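Local coordinates for protein 2-oxoglutarate dehydrogenase E3 component (Thermus thermophilus, PDB 2YQU) that probably reoxidises the dihydrolipoyl groups of 2-oxo acid dehydrogenase complexes with NAD+, passing the electrons through a redox-active disulfide and bound FAD, at residues A[25-30]-A[102-107]; A[114-119]-A[294-299]; A[50-55]-A[183-188]; A[332-337]-A[349-354]. One frame throughout, in Å; residues are numbered along the deposited sequence.

Contact 1: A[25-30]-A[102-107]; sequences MKVGVV and NGIARH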
loop_
_atom_site.group_PDB
_atom_site.type_symbol
_atom_site.label_atom_id
_atom_site.label_comp_id
_atom_site.label_asym_id
_atom_site.label_seq_id
_atom_site.Cartn_x
_atom_site.Cartn_y
_atom_site.Cartn_z
ATOM N N MET A 25 28.190 12.468 -17.163
ATOM C CA MET A 25 28.257 13.907 -17.400
ATOM C C MET A 25 28.939 14.626 -16.236
ATOM O O MET A 25 28.832 14.206 -15.078
ATOM C CB MET A 25 26.844 14.488 -17.589
ATOM C CG MET A 25 26.060 13.899 -18.759
ATOM S SD MET A 25 24.503 14.777 -19.032
ATOM C CE MET A 25 25.113 16.136 -20.007
ATOM N N LYS A 26 29.634 15.714 -16.553
ATOM C CA LYS A 26 30.157 16.624 -15.543
ATOM C C LYS A 26 29.069 17.644 -15.300
ATOM O O LYS A 26 28.707 18.384 -16.207
ATOM C CB LYS A 26 31.426 17.325 -16.030
ATOM C CG LYS A 26 31.987 18.331 -15.050
ATOM C CD LYS A 26 33.225 19.036 -15.604
ATOM C CE LYS A 26 33.822 20.009 -14.593
ATOM N NZ LYS A 26 34.647 21.079 -15.266
ATOM N N VAL A 27 28.554 17.678 -14.077
ATOM C CA VAL A 27 27.324 18.399 -13.782
ATOM C C VAL A 27 27.541 19.473 -12.731
ATOM O O VAL A 27 28.210 19.243 -11.724
ATOM C CB VAL A 27 26.230 17.445 -13.260
ATOM C CG1 VAL A 27 24.930 18.199 -13.051
ATOM C CG2 VAL A 27 26.044 16.280 -14.213
ATOM N N GLY A 28 26.968 20.640 -12.992
ATOM C CA GLY A 28 26.846 21.704 -12.015
ATOM C C GLY A 28 25.385 22.051 -11.806
ATOM O O GLY A 28 24.569 21.907 -12.715
ATOM N N VAL A 29 25.069 22.528 -10.609
ATOM C CA VAL A 29 23.705 22.877 -10.224
ATOM C C VAL A 29 23.724 24.248 -9.542
ATOM O O VAL A 29 24.504 24.469 -8.613
ATOM C CB VAL A 29 23.112 21.824 -9.257
ATOM C CG1 VAL A 29 21.672 22.178 -8.864
ATOM C CG2 VAL A 29 23.143 20.434 -9.886
ATOM N N VAL A 30 22.881 25.163 -10.011
ATOM C CA VAL A 30 22.678 26.448 -9.357
ATOM C C VAL A 30 21.332 26.434 -8.641
ATOM O O VAL A 30 20.307 26.111 -9.235
ATOM C CB VAL A 30 22.711 27.624 -10.364
ATOM C CG1 VAL A 30 22.883 28.948 -9.633
ATOM C CG2 VAL A 30 23.815 27.433 -11.396
ATOM N N ASN A 102 27.988 11.776 -5.899
ATOM C CA ASN A 102 27.937 11.702 -7.359
ATOM C C ASN A 102 28.825 12.742 -8.054
ATOM O O ASN A 102 28.846 12.809 -9.286
ATOM C CB ASN A 102 26.491 11.847 -7.842
ATOM C CG ASN A 102 25.686 10.570 -7.645
ATOM O OD1 ASN A 102 25.827 9.625 -8.418
ATOM N ND2 ASN A 102 24.857 10.530 -6.603
ATOM N N GLY A 103 29.546 13.542 -7.269
ATOM C CA GLY A 103 30.506 14.501 -7.804
ATOM C C GLY A 103 29.877 15.685 -8.513
ATOM O O GLY A 103 30.443 16.240 -9.459
ATOM N N ILE A 104 28.702 16.077 -8.041
ATOM C CA ILE A 104 27.952 17.187 -8.606
ATOM C C ILE A 104 28.365 18.478 -7.905
ATOM O O ILE A 104 28.332 18.564 -6.672
ATOM C CB ILE A 104 26.448 16.913 -8.442
ATOM C CG1 ILE A 104 26.038 15.744 -9.344
ATOM C CG2 ILE A 104 25.617 18.158 -8.770
ATOM C CD1 ILE A 104 24.761 15.067 -8.910
ATOM N N ALA A 105 28.787 19.458 -8.700
ATOM C CA ALA A 105 29.165 20.764 -8.189
ATOM C C ALA A 105 27.913 21.584 -7.932
ATOM O O ALA A 105 26.960 21.534 -8.707
ATOM C CB ALA A 105 30.051 21.470 -9.175
ATOM N N ARG A 106 27.918 22.331 -6.836
ATOM C CA ARG A 106 26.775 23.145 -6.459
ATOM C C ARG A 106 27.180 24.604 -6.303
ATOM O O ARG A 106 28.215 24.908 -5.710
ATOM C CB ARG A 106 26.159 22.607 -5.163
ATOM C CG ARG A 106 24.851 23.271 -4.783
ATOM C CD ARG A 106 25.014 24.372 -3.767
ATOM N NE ARG A 106 23.883 25.294 -3.744
ATOM C CZ ARG A 106 23.011 25.411 -2.749
ATOM N NH1 ARG A 106 23.079 24.645 -1.672
ATOM N NH2 ARG A 106 22.043 26.303 -2.838
ATOM N N HIS A 107 26.354 25.494 -6.844
ATOM C CA HIS A 107 26.529 26.940 -6.735
ATOM C C HIS A 107 25.298 27.518 -6.050
ATOM O O HIS A 107 24.180 27.137 -6.370
ATOM C CB HIS A 107 26.664 27.570 -8.117
ATOM C CG HIS A 107 27.755 26.974 -8.948
ATOM N ND1 HIS A 107 28.966 27.605 -9.146
ATOM C CD2 HIS A 107 27.822 25.804 -9.626
ATOM C CE1 HIS A 107 29.729 26.848 -9.914
ATOM N NE2 HIS A 107 29.063 25.747 -10.213
HETATM O O HOH W 1 29.138 15.411 -12.230
HETATM O O HOH W 2 30.934 18.657 -11.591
#

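Contact 2: A[114-119]-A[294-299]; sequences LSERKV and VPHIYA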
loop_
_atom_site.group_PDB
_atom_site.type_symbol
_atom_site.label_atom_id
_atom_site.label_comp_id
_atom_site.label_asym_id
_atom_site.label_seq_id
_atom_site.Cartn_x
_atom_site.Cartn_y
_atom_site.Cartn_z
ATOM N N LEU A 114 22.977 34.725 -19.642
ATOM C CA LEU A 114 23.751 35.765 -20.321
ATOM C C LEU A 114 23.715 35.521 -21.824
ATOM O O LEU A 114 23.659 36.466 -22.610
ATOM C CB LEU A 114 25.198 35.743 -19.822
ATOM C CG LEU A 114 25.603 36.618 -18.629
ATOM C CD1 LEU A 114 24.458 37.001 -17.703
ATOM C CD2 LEU A 114 26.727 35.941 -17.858
ATOM N N SER A 115 23.764 34.246 -22.207
ATOM C CA SER A 115 23.586 33.808 -23.589
ATOM C C SER A 115 22.951 32.416 -23.576
ATOM O O SER A 115 22.547 31.926 -22.515
ATOM C CB SER A 115 24.937 33.758 -24.303
ATOM O OG SER A 115 25.733 32.704 -23.799
ATOM N N GLU A 116 22.878 31.773 -24.740
ATOM C CA GLU A 116 22.335 30.413 -24.820
ATOM C C GLU A 116 23.229 29.366 -24.140
ATOM O O GLU A 116 22.772 28.265 -23.846
ATOM C CB GLU A 116 22.058 30.005 -26.278
ATOM C CG GLU A 116 23.231 30.155 -27.232
ATOM C CD GLU A 116 23.047 29.396 -28.538
ATOM O OE1 GLU A 116 21.891 29.087 -28.909
ATOM O OE2 GLU A 116 24.076 29.110 -29.197
ATOM N N ARG A 117 24.492 29.703 -23.897
ATOM C CA ARG A 117 25.436 28.756 -23.303
ATOM C C ARG A 117 26.063 29.233 -22.001
ATOM O O ARG A 117 26.866 28.513 -21.416
ATOM C CB ARG A 117 26.546 28.436 -24.307
ATOM C CG ARG A 117 26.062 28.364 -25.745
ATOM C CD ARG A 117 26.898 27.473 -26.633
ATOM N NE ARG A 117 26.559 26.067 -26.418
ATOM C CZ ARG A 117 25.979 25.265 -27.313
ATOM N NH1 ARG A 117 25.633 25.700 -28.522
ATOM N NH2 ARG A 117 25.731 24.005 -26.982
ATOM N N LYS A 118 25.702 30.431 -21.542
ATOM C CA LYS A 118 26.351 31.027 -20.375
ATOM C C LYS A 118 25.335 31.554 -19.376
ATOM O O LYS A 118 24.366 32.186 -19.765
ATOM C CB LYS A 118 27.272 32.172 -20.800
ATOM C CG LYS A 118 28.290 32.564 -19.735
ATOM C CD LYS A 118 29.316 33.573 -20.266
ATOM C CE LYS A 118 30.060 33.039 -21.488
ATOM N NZ LYS A 118 31.467 33.542 -21.587
ATOM N N VAL A 119 25.598 31.307 -18.094
ATOM C CA VAL A 119 24.695 31.661 -17.006
ATOM C C VAL A 119 25.474 32.353 -15.890
ATOM O O VAL A 119 26.497 31.844 -15.432
ATOM C CB VAL A 119 24.015 30.392 -16.432
ATOM C CG1 VAL A 119 23.219 30.715 -15.179
ATOM C CG2 VAL A 119 23.124 29.760 -17.478
ATOM N N VAL A 294 15.526 26.194 -28.278
ATOM C CA VAL A 294 16.984 26.141 -28.366
ATOM C C VAL A 294 17.396 24.723 -27.968
ATOM O O VAL A 294 17.290 24.362 -26.797
ATOM C CB VAL A 294 17.646 27.182 -27.445
ATOM C CG1 VAL A 294 19.146 27.038 -27.479
ATOM C CG2 VAL A 294 17.225 28.580 -27.859
ATOM N N PRO A 295 17.853 23.921 -28.932
ATOM C CA PRO A 295 17.913 22.457 -28.770
ATOM C C PRO A 295 18.753 21.902 -27.605
ATOM O O PRO A 295 18.439 20.820 -27.131
ATOM C CB PRO A 295 18.500 21.975 -30.107
ATOM C CG PRO A 295 18.323 23.088 -31.051
ATOM C CD PRO A 295 18.359 24.344 -30.251
ATOM N N HIS A 296 19.802 22.603 -27.180
ATOM C CA HIS A 296 20.633 22.156 -26.058
ATOM C C HIS A 296 20.131 22.648 -24.693
ATOM O O HIS A 296 20.777 22.412 -23.672
ATOM C CB HIS A 296 22.092 22.595 -26.253
ATOM C CG HIS A 296 22.295 24.075 -26.172
ATOM N ND1 HIS A 296 22.174 24.901 -27.268
ATOM C CD2 HIS A 296 22.589 24.882 -25.124
ATOM C CE1 HIS A 296 22.395 26.152 -26.901
ATOM N NE2 HIS A 296 22.645 26.168 -25.603
ATOM N N ILE A 297 19.014 23.369 -24.686
ATOM C CA ILE A 297 18.396 23.827 -23.448
ATOM C C ILE A 297 17.089 23.079 -23.281
ATOM O O ILE A 297 16.232 23.130 -24.158
ATOM C CB ILE A 297 18.134 25.327 -23.460
ATOM C CG1 ILE A 297 19.428 26.081 -23.750
ATOM C CG2 ILE A 297 17.593 25.767 -22.105
ATOM C CD1 ILE A 297 19.258 27.567 -23.774
ATOM N N TYR A 298 16.969 22.384 -22.162
ATOM C CA TYR A 298 15.798 21.595 -21.835
ATOM C C TYR A 298 15.067 22.259 -20.672
ATOM O O TYR A 298 15.647 23.046 -19.937
ATOM C CB TYR A 298 16.211 20.193 -21.413
ATOM C CG TYR A 298 16.814 19.318 -22.500
ATOM C CD1 TYR A 298 18.040 19.630 -23.080
ATOM C CD2 TYR A 298 16.185 18.151 -22.898
ATOM C CE1 TYR A 298 18.607 18.810 -24.056
ATOM C CE2 TYR A 298 16.740 17.324 -23.871
ATOM C CZ TYR A 298 17.945 17.661 -24.446
ATOM O OH TYR A 298 18.488 16.831 -25.411
ATOM N N ALA A 299 13.798 21.920 -20.492
ATOM C CA ALA A 299 13.029 22.401 -19.339
ATOM C C ALA A 299 12.091 21.314 -18.845
ATOM O O ALA A 299 11.552 20.555 -19.644
ATOM C CB ALA A 299 12.247 23.642 -19.704
#

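Contact 3: A[50-55]-A[183-188]; sequences ALLETT and GVVWHR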
loop_
_atom_site.group_PDB
_atom_site.type_symbol
_atom_site.label_atom_id
_atom_site.label_comp_id
_atom_site.label_asym_id
_atom_site.label_seq_id
_atom_site.Cartn_x
_atom_site.Cartn_y
_atom_site.Cartn_z
ATOM N N ALA A 50 4.516 15.035 6.591
ATOM C CA ALA A 50 4.856 14.910 8.018
ATOM C C ALA A 50 3.667 15.332 8.888
ATOM O O ALA A 50 3.269 14.611 9.814
ATOM C CB ALA A 50 6.097 15.736 8.355
ATOM N N LEU A 51 3.064 16.462 8.548
ATOM C CA LEU A 51 1.926 16.980 9.291
ATOM C C LEU A 51 0.699 16.104 9.095
ATOM O O LEU A 51 -0.034 15.864 10.033
ATOM C CB LEU A 51 1.594 18.417 8.879
ATOM C CG LEU A 51 2.600 19.491 9.318
ATOM C CD1 LEU A 51 2.124 20.834 8.815
ATOM C CD2 LEU A 51 2.800 19.542 10.823
ATOM N N LEU A 52 0.483 15.625 7.876
ATOM C CA LEU A 52 -0.686 14.802 7.589
ATOM C C LEU A 52 -0.636 13.442 8.294
ATOM O O LEU A 52 -1.642 12.991 8.850
ATOM C CB LEU A 52 -0.846 14.594 6.081
ATOM C CG LEU A 52 -1.433 15.803 5.345
ATOM C CD1 LEU A 52 -1.058 15.762 3.876
ATOM C CD2 LEU A 52 -2.956 15.867 5.518
ATOM N N GLU A 53 0.514 12.779 8.253
ATOM C CA GLU A 53 0.638 11.450 8.854
ATOM C C GLU A 53 0.448 11.527 10.364
ATOM O O GLU A 53 -0.256 10.705 10.941
ATOM C CB GLU A 53 1.994 10.823 8.530
ATOM C CG GLU A 53 2.140 10.397 7.077
ATOM C CD GLU A 53 1.412 9.105 6.759
ATOM O OE1 GLU A 53 1.600 8.574 5.654
ATOM O OE2 GLU A 53 0.662 8.600 7.614
ATOM N N THR A 54 1.075 12.518 10.990
ATOM C CA THR A 54 1.038 12.665 12.443
ATOM C C THR A 54 -0.316 13.138 12.941
ATOM O O THR A 54 -0.810 12.624 13.936
ATOM C CB THR A 54 2.152 13.616 12.954
ATOM O OG1 THR A 54 2.181 14.825 12.182
ATOM C CG2 THR A 54 3.525 12.990 12.765
ATOM N N THR A 55 -0.922 14.109 12.259
ATOM C CA THR A 55 -2.234 14.600 12.689
ATOM C C THR A 55 -3.283 13.534 12.479
ATOM O O THR A 55 -4.248 13.472 13.225
ATOM C CB THR A 55 -2.667 15.898 11.974
ATOM O OG1 THR A 55 -2.572 15.747 10.552
ATOM C CG2 THR A 55 -1.743 17.052 12.337
ATOM N N GLY A 183 -5.938 22.322 4.927
ATOM C CA GLY A 183 -7.215 22.505 5.596
ATOM C C GLY A 183 -7.459 21.368 6.572
ATOM O O GLY A 183 -7.795 21.600 7.733
ATOM N N VAL A 184 -7.253 20.140 6.100
ATOM C CA VAL A 184 -7.463 18.938 6.908
ATOM C C VAL A 184 -6.481 18.881 8.088
ATOM O O VAL A 184 -6.870 18.526 9.190
ATOM C CB VAL A 184 -7.365 17.658 6.042
ATOM C CG1 VAL A 184 -7.170 16.396 6.901
ATOM C CG2 VAL A 184 -8.604 17.518 5.172
ATOM N N VAL A 185 -5.221 19.256 7.863
ATOM C CA VAL A 185 -4.221 19.242 8.926
ATOM C C VAL A 185 -4.732 20.034 10.133
ATOM O O VAL A 185 -4.688 19.550 11.254
ATOM C CB VAL A 185 -2.880 19.846 8.447
ATOM C CG1 VAL A 185 -1.989 20.234 9.625
ATOM C CG2 VAL A 185 -2.149 18.870 7.536
ATOM N N TRP A 186 -5.217 21.247 9.884
ATOM C CA TRP A 186 -5.602 22.150 10.970
ATOM C C TRP A 186 -6.988 21.814 11.511
ATOM O O TRP A 186 -7.245 21.982 12.711
ATOM C CB TRP A 186 -5.458 23.613 10.520
ATOM C CG TRP A 186 -4.013 23.946 10.288
ATOM C CD1 TRP A 186 -3.395 24.117 9.084
ATOM C CD2 TRP A 186 -2.990 24.055 11.279
ATOM N NE1 TRP A 186 -2.056 24.364 9.270
ATOM C CE2 TRP A 186 -1.781 24.327 10.610
ATOM C CE3 TRP A 186 -2.975 23.969 12.677
ATOM C CZ2 TRP A 186 -0.572 24.515 11.288
ATOM C CZ3 TRP A 186 -1.774 24.151 13.351
ATOM C CH2 TRP A 186 -0.589 24.423 12.656
ATOM N N HIS A 187 -7.859 21.286 10.651
ATOM C CA HIS A 187 -9.165 20.796 11.085
ATOM C C HIS A 187 -9.012 19.677 12.124
ATOM O O HIS A 187 -9.726 19.640 13.129
ATOM C CB HIS A 187 -9.982 20.299 9.900
ATOM C CG HIS A 187 -11.214 19.555 10.303
ATOM N ND1 HIS A 187 -12.287 20.168 10.910
ATOM C CD2 HIS A 187 -11.520 18.239 10.236
ATOM C CE1 HIS A 187 -13.213 19.262 11.180
ATOM N NE2 HIS A 187 -12.771 18.084 10.779
ATOM N N ARG A 188 -8.067 18.775 11.878
ATOM C CA ARG A 188 -7.782 17.688 12.809
ATOM C C ARG A 188 -7.343 18.187 14.182
ATOM O O ARG A 188 -7.528 17.495 15.177
ATOM C CB ARG A 188 -6.684 16.797 12.250
ATOM C CG ARG A 188 -7.113 15.969 11.096
ATOM C CD ARG A 188 -5.944 15.357 10.367
ATOM N NE ARG A 188 -6.383 14.401 9.359
ATOM C CZ ARG A 188 -5.560 13.789 8.518
ATOM N NH1 ARG A 188 -4.253 13.998 8.585
ATOM N NH2 ARG A 188 -6.050 12.935 7.624
#

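Contact 4: A[332-337]-A[349-354]; sequences DYQAIP and VGYTEE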
loop_
_atom_site.group_PDB
_atom_site.type_symbol
_atom_site.label_atom_id
_atom_site.label_comp_id
_atom_site.label_asym_id
_atom_site.label_seq_id
_atom_site.Cartn_x
_atom_site.Cartn_y
_atom_site.Cartn_z
ATOM N N ASP A 332 6.170 8.299 -19.488
ATOM C CA ASP A 332 4.833 7.770 -19.649
ATOM C C ASP A 332 3.904 8.561 -18.753
ATOM O O ASP A 332 3.732 8.216 -17.590
ATOM C CB ASP A 332 4.782 6.292 -19.288
ATOM C CG ASP A 332 3.445 5.676 -19.604
ATOM O OD1 ASP A 332 2.519 6.426 -19.999
ATOM O OD2 ASP A 332 3.231 4.453 -19.498
ATOM N N TYR A 333 3.313 9.622 -19.297
ATOM C CA TYR A 333 2.421 10.492 -18.513
ATOM C C TYR A 333 1.171 9.762 -18.016
ATOM O O TYR A 333 0.625 10.111 -16.973
ATOM C CB TYR A 333 2.057 11.752 -19.311
ATOM C CG TYR A 333 3.266 12.636 -19.506
ATOM C CD1 TYR A 333 3.748 13.417 -18.461
ATOM C CD2 TYR A 333 3.959 12.645 -20.707
ATOM C CE1 TYR A 333 4.883 14.197 -18.618
ATOM C CE2 TYR A 333 5.100 13.435 -20.871
ATOM C CZ TYR A 333 5.550 14.199 -19.820
ATOM O OH TYR A 333 6.677 14.984 -19.968
ATOM N N GLN A 334 0.747 8.733 -18.742
ATOM C CA GLN A 334 -0.442 7.948 -18.361
ATOM C C GLN A 334 -0.240 7.027 -17.152
ATOM O O GLN A 334 -1.212 6.483 -16.608
ATOM C CB GLN A 334 -0.903 7.103 -19.550
ATOM C CG GLN A 334 -1.295 7.922 -20.750
ATOM C CD GLN A 334 -2.268 9.012 -20.389
ATOM O OE1 GLN A 334 -3.400 8.727 -19.987
ATOM N NE2 GLN A 334 -1.830 10.264 -20.498
ATOM N N ALA A 335 1.008 6.841 -16.738
ATOM C CA ALA A 335 1.323 5.989 -15.595
ATOM C C ALA A 335 1.704 6.790 -14.351
ATOM O O ALA A 335 2.140 6.213 -13.363
ATOM C CB ALA A 335 2.435 5.020 -15.963
ATOM N N ILE A 336 1.561 8.119 -14.415
ATOM C CA ILE A 336 1.913 8.994 -13.300
ATOM C C ILE A 336 0.697 9.204 -12.405
ATOM O O ILE A 336 -0.273 9.844 -12.827
ATOM C CB ILE A 336 2.420 10.363 -13.827
ATOM C CG1 ILE A 336 3.770 10.173 -14.516
ATOM C CG2 ILE A 336 2.522 11.380 -12.689
ATOM C CD1 ILE A 336 4.342 11.460 -15.145
ATOM N N PRO A 337 0.739 8.693 -11.174
ATOM C CA PRO A 337 -0.373 8.898 -10.240
ATOM C C PRO A 337 -0.401 10.295 -9.649
ATOM O O PRO A 337 0.642 10.937 -9.488
ATOM C CB PRO A 337 -0.089 7.889 -9.135
ATOM C CG PRO A 337 1.370 7.738 -9.140
ATOM C CD PRO A 337 1.805 7.880 -10.564
ATOM N N VAL A 349 -4.918 7.879 -11.727
ATOM C CA VAL A 349 -3.844 7.566 -12.648
ATOM C C VAL A 349 -4.451 7.283 -14.021
ATOM O O VAL A 349 -5.550 6.721 -14.133
ATOM C CB VAL A 349 -2.937 6.407 -12.134
ATOM C CG1 VAL A 349 -3.695 5.115 -12.040
ATOM C CG2 VAL A 349 -1.703 6.250 -13.013
ATOM N N GLY A 350 -3.741 7.685 -15.067
ATOM C CA GLY A 350 -4.243 7.561 -16.422
ATOM C C GLY A 350 -5.411 8.503 -16.642
ATOM O O GLY A 350 -5.522 9.536 -15.977
ATOM N N TYR A 351 -6.295 8.141 -17.566
ATOM C CA TYR A 351 -7.378 9.021 -17.985
ATOM C C TYR A 351 -8.580 8.926 -17.057
ATOM O O TYR A 351 -8.914 7.844 -16.567
ATOM C CB TYR A 351 -7.818 8.679 -19.415
ATOM C CG TYR A 351 -6.826 9.094 -20.486
ATOM C CD1 TYR A 351 -6.351 8.175 -21.420
ATOM C CD2 TYR A 351 -6.372 10.407 -20.565
ATOM C CE1 TYR A 351 -5.448 8.559 -22.404
ATOM C CE2 TYR A 351 -5.471 10.798 -21.538
ATOM C CZ TYR A 351 -5.016 9.873 -22.456
ATOM O OH TYR A 351 -4.115 10.269 -23.420
ATOM N N THR A 352 -9.235 10.065 -16.835
ATOM C CA THR A 352 -10.533 10.089 -16.178
ATOM C C THR A 352 -11.612 9.715 -17.170
ATOM O O THR A 352 -11.386 9.731 -18.371
ATOM C CB THR A 352 -10.857 11.483 -15.606
ATOM O OG1 THR A 352 -10.933 12.430 -16.677
ATOM C CG2 THR A 352 -9.747 12.011 -14.684
ATOM N N GLU A 353 -12.788 9.378 -16.652
ATOM C CA GLU A 353 -13.974 9.196 -17.480
ATOM C C GLU A 353 -14.237 10.435 -18.341
ATOM O O GLU A 353 -14.601 10.306 -19.499
ATOM C CB GLU A 353 -15.195 8.893 -16.610
ATOM C CG GLU A 353 -15.159 7.516 -15.975
ATOM C CD GLU A 353 -16.536 6.981 -15.674
ATOM O OE1 GLU A 353 -17.387 7.006 -16.592
ATOM O OE2 GLU A 353 -16.755 6.524 -14.530
ATOM N N GLU A 354 -14.003 11.618 -17.779
ATOM C CA GLU A 354 -14.219 12.891 -18.482
ATOM C C GLU A 354 -13.316 12.997 -19.704
ATOM O O GLU A 354 -13.769 13.382 -20.782
ATOM C CB GLU A 354 -13.982 14.085 -17.550
ATOM C CG GLU A 354 -15.083 14.301 -16.520
ATOM C CD GLU A 354 -15.127 13.191 -15.489
ATOM O OE1 GLU A 354 -14.117 13.026 -14.769
ATOM O OE2 GLU A 354 -16.149 12.465 -15.423
HETATM O O HOH W 3 -1.628 9.628 -15.098
#

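Contact 1: A[25-30]-A[102-107]
V27 and V29 of strand 27-31 hold A105 and H107 of strand 105-108 through a parallel ladder of backbone bonds. A105 N gives its hydrogen to V27 O at 3.1 Å, V29 N reaches A105 O at 2.9 Å, and H107 N closes on V29 O at 2.8 Å, nearly straight at 164°. Between the rungs run CA-H...O contacts, among them G28 CA to A105 O at 3.3 Å.

Apolar contact is mostly on one face, where V29 CG2 meets I104 CG2 at 3.5 Å, their side chains crossing at a slant. On the other face V30 CG1 lies near H107 CB. The backbone oxygen of V29 sits at the edge of the H107 imidazole, in its plane near CD2; both ring nitrogens bind elsewhere, to Y2 and E126. Before the ladder begins, two waters bridge G103 O to the other segment, one to V27 N and M25 O, the other to V27 O.

Strand 105-108 is one edge of the parallel FAD-domain sheet within this chain, and strand 27-31 is bonded on its other flank to strand 2-7. Helix 11-22 covers V27 and V29; V30 and H107 pack on L128 of strand 127-130, V30 close to the FAD.

Contact 2: A[114-119]-A[294-299]
H296 is gripped by E116 and R117 at the tip of the turn that precedes strand 118-121. Its NE2 donates to E116 O over 2.7 Å, with the acceptor close to the ring plane and 163° at the hydrogen, although the donor stands above the plane of that carbonyl. The guanidinium of R117 lies flat on one face of the imidazole, planes 13° apart and centres 3.7 Å from each other, and its NH2 hovers over the middle of the ring. H296 CG stands between the backbone N and the carbonyl carbon (chi1 68°), which puts CG on the side of the hairpin. R117 NH2 is also bound to R131 O, a second hold on the stacked group.

The rest is looser. The E116 carboxylate stands nearly perpendicular to the imidazole, with OE1 3.6 Å from H296 CE1 and also beside V294 CG1, while I297 CD1 merely touches E116 O at 3.6 Å. R117 itself is solvent-exposed, and its salt bridge to E116 is long.

An ST turn, in which S115 OG accepts from R117 N, shapes the hairpin tip. The whole is an arginine-histidine stack joining the hairpin of a small antiparallel sheet to the type I turn leading into edge strand 297-299 of the FAD-binding Rossmann-type sheet.

Contact 3: A[50-55]-A[183-188]
V185 fills the hollow between L51, L52 and T55 on the neighbouring helix, each of its methyls taking a different part of it. CG2 presses on L52 CD2 at 3.7 Å and also meets L51 CB, while CG1 touches both L51 CB and the T55 methyl. The L52 side chain crosses that of V185 at about a right angle, and CD2 of L52 stretches on toward V184 and R188. The helix segments 50-55 and 183-188 run in broadly the same direction, 35° apart, with axes 9.5 Å from each other at closest approach.

Helix 45-63 begins at C45 of the redox disulfide, and helix 177-188 follows the glycine-rich turn predicted to bind NAD+; the contact thus joins the FAD and NAD domains of the pyridine nucleotide-disulfide oxidoreductase fold.

A second projection is R188, whose chain is extended from CG to NE and passes beside T55, CD coming within 3.4 Å of T55 OG1. At its end NH1 donates to T55 OG1 over 3.1 Å, nearly straight at 164° and in the guanidinium plane, with L52 O 2.8 Å from the same NH1. The T55 hydroxyl in turn gives its proton to L51 O at 2.6 Å, so it donates within its own helix and accepts from R188 of the other, which fixes its rotation. V184 CG1 lies over a face of the guanidinium, and E56 and Y59 also touch R188. E53, turned from this groove, meets R375 of the second subunit in a salt bridge.

Contact 4: A[332-337]-A[349-354]
Q334 lays its side-chain oxygen over the ring of Y351, and this pair together with V349 makes up most of the contact. OE1 stands 3.0 Å above the ring plane, over its centre, and is 3.2 Å from Y351 CZ. The amide and the ring are inclined 34° to each other, so the group is neither flat on the aromatic nor upright. A bend at chi2 (-51°) carries CD round to that side, and NE2 lies 3.7 Å from Y351 OH.

V349 packs mainly on backbone, through CG2, with its CB also near P337 CB. V349 CG2, anti to the backbone N, touches Q334 O at 3.6 Å and A335 C at 3.7 Å; the same methyl also lies near the carbonyl carbon of I336 and P337 N. L418 of helix 407-419 and V400 also pack on V349. G350 N lies 3.2 Å from Q334 O, at an angle too poor for a hydrogen bond; a water takes that N-H instead, lying within hydrogen-bonding distance of Y333 O and I336 O.

No direct hydrogen bond joins the short 3-10 turn to strand 345-350 of the dimerisation domain. The polar link between these two segments therefore runs through one water, while the Q334 oxygen meets the Y351 ring face without a hydrogen bond to it.

From the N terminus, contact 1 closes first, bringing strand 105-108 back beside strand 27-31 across a long, mainly helical excursion. Contact 3 starts inside that loop, at 50-55, and ends beyond it, at 183-188; it therefore crosses contact 1, and it crosses contact 2 as well, because 114-119 lies between its segments and 294-299 follows them. Contact 2 opens after contact 1 has closed, and both reach the same FAD-domain sheet, at its two outermost strands. Contact 4 comes last, closing a short loop of its own in series with the others. Contact 3 joins the FAD and NAD domains, contact 4 leads into the dimerisation domain, and both touch the second subunit.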